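Local coordinates for protein adenylyltransferase MntA (Aphanizomenon flos-aquae 2012/KM1/D3, PDB 7AE2) that neutralises its cognate toxin HepT as the antitoxin of a type VII toxin-antitoxin system, transferring two AMP groups from ATP to a toxin tyrosine, at residues V49-E54 / E89-S94. Residues are numbered along the deposited sequence; the frame is centred on the assembly and turned at random.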
# COMPACT_ATOMS: atom_id res chain seq x y z
N VAL B 49 2.90 -18.70 -9.99
CA VAL B 49 3.81 -19.76 -9.59
C VAL B 49 3.00 -21.01 -9.27
O VAL B 49 1.87 -20.95 -8.79
CB VAL B 49 4.67 -19.35 -8.38
CG1 VAL B 49 5.67 -18.28 -8.78
CG2 VAL B 49 3.79 -18.87 -7.24
N LEU B 50 3.61 -22.17 -9.56
CA LEU B 50 3.02 -23.47 -9.26
C LEU B 50 4.05 -24.27 -8.47
O LEU B 50 5.10 -24.62 -9.01
CB LEU B 50 2.61 -24.20 -10.54
CG LEU B 50 1.97 -25.58 -10.36
CD1 LEU B 50 0.72 -25.48 -9.50
CD2 LEU B 50 1.65 -26.20 -11.71
N TYR B 51 3.75 -24.54 -7.21
CA TYR B 51 4.68 -25.24 -6.33
C TYR B 51 4.49 -26.75 -6.43
O TYR B 51 3.39 -27.24 -6.69
CB TYR B 51 4.49 -24.82 -4.87
CG TYR B 51 4.54 -23.33 -4.62
CD1 TYR B 51 5.35 -22.50 -5.38
CD2 TYR B 51 3.76 -22.75 -3.62
CE1 TYR B 51 5.40 -21.14 -5.14
CE2 TYR B 51 3.80 -21.40 -3.38
CZ TYR B 51 4.62 -20.59 -4.14
OH TYR B 51 4.66 -19.24 -3.90
N ASP B 52 5.58 -27.48 -6.22
CA ASP B 52 5.48 -28.89 -5.91
C ASP B 52 4.96 -29.03 -4.48
O ASP B 52 5.59 -28.54 -3.53
CB ASP B 52 6.84 -29.57 -6.06
CG ASP B 52 6.77 -31.08 -5.88
OD1 ASP B 52 6.39 -31.55 -4.79
OD2 ASP B 52 7.10 -31.81 -6.84
N GLU B 53 3.80 -29.67 -4.33
CA GLU B 53 3.12 -29.70 -3.04
C GLU B 53 3.97 -30.36 -1.96
O GLU B 53 3.83 -30.03 -0.77
CB GLU B 53 1.77 -30.41 -3.17
N GLU B 54 4.86 -31.27 -2.34
CA GLU B 54 5.69 -31.97 -1.36
C GLU B 54 6.83 -31.10 -0.86
O GLU B 54 7.03 -30.95 0.35
CB GLU B 54 6.23 -33.27 -1.97
N GLU B 89 -0.47 -17.55 -6.45
CA GLU B 89 -0.28 -18.98 -6.20
C GLU B 89 -1.31 -19.76 -7.02
O GLU B 89 -2.51 -19.71 -6.72
CB GLU B 89 -0.42 -19.29 -4.72
CG GLU B 89 0.89 -19.31 -3.95
CD GLU B 89 1.29 -17.94 -3.44
OE1 GLU B 89 0.46 -17.00 -3.53
OE2 GLU B 89 2.43 -17.80 -2.94
N LEU B 90 -0.84 -20.47 -8.04
CA LEU B 90 -1.74 -21.30 -8.83
C LEU B 90 -2.21 -22.53 -8.07
O LEU B 90 -3.18 -23.18 -8.49
CB LEU B 90 -1.06 -21.73 -10.13
CG LEU B 90 -0.79 -20.61 -11.14
CD1 LEU B 90 -0.06 -21.16 -12.36
CD2 LEU B 90 -2.09 -19.93 -11.56
N ASN B 91 -1.55 -22.87 -6.96
CA ASN B 91 -1.97 -24.03 -6.17
C ASN B 91 -3.28 -23.77 -5.45
O ASN B 91 -4.14 -24.65 -5.37
CB ASN B 91 -0.87 -24.41 -5.18
CG ASN B 91 0.44 -24.74 -5.86
OD1 ASN B 91 1.23 -23.86 -6.19
ND2 ASN B 91 0.69 -26.03 -6.06
N HIS B 92 -3.46 -22.55 -4.91
CA HIS B 92 -4.66 -22.19 -4.15
C HIS B 92 -5.14 -20.83 -4.63
O HIS B 92 -4.92 -19.80 -3.98
CB HIS B 92 -4.37 -22.20 -2.65
N CYS B 93 -5.82 -20.82 -5.78
CA CYS B 93 -6.42 -19.61 -6.33
C CYS B 93 -7.78 -19.96 -6.91
O CYS B 93 -8.17 -21.13 -6.98
CB CYS B 93 -5.53 -18.97 -7.40
SG CYS B 93 -5.35 -19.96 -8.90
N SER B 94 -8.51 -18.93 -7.32
CA SER B 94 -9.83 -19.13 -7.90
C SER B 94 -9.71 -19.76 -9.28
O SER B 94 -8.66 -19.70 -9.93
CB SER B 94 -10.58 -17.81 -7.98
OG SER B 94 -10.02 -16.96 -8.97
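Val49 and Glu89 form the last parallel bridge between strands 45-51 and 85-89, and just beyond it a side-chain amide replaces the departing backbone as partner of Tyr51. The bridge residues lie 5.4 Å apart, CA to CA, and Leu90 N donates to Val49 O at 2.9 Å. After Leu90 the backbone of 89-94 turns away into the loop leading to helix 95-104, while strand 45-51 runs on to Tyr51. Asn91 reaches back to strand 45-51: its OD1 accepts from Tyr51 N at 2.8 Å, in the carbonyl plane on a lone pair and almost straight (177°), and its ND2 donates to Tyr51 O at 3.0 Å. Two bonds, to the N and O of one residue, fix the rotation of the amide, which offers Tyr51 the acceptor and donor that a neighbouring strand would. In this polymerase beta-type nucleotidyltransferase fold, strand 85-89 is an outermost strand of the sheet within the chain; strand 45-51 carries Asp46 and strand 85-89 Asp86, two of the three aspartates that by similarity bind magnesium, the third being Asp44. With chi2 at 58°, Leu50 CD1 comes 3.5 Å from Asn91 ND2 and 4.2 Å from Leu90 CB. On the face shared by Val49 and Glu89, Tyr51 OH hydrogen-bonds Glu89 OE2 at 2.8 Å, on the carboxylate's anti side and 28° out of its plane. Glu89 CG touches Tyr51 CE2 at 3.6 Å.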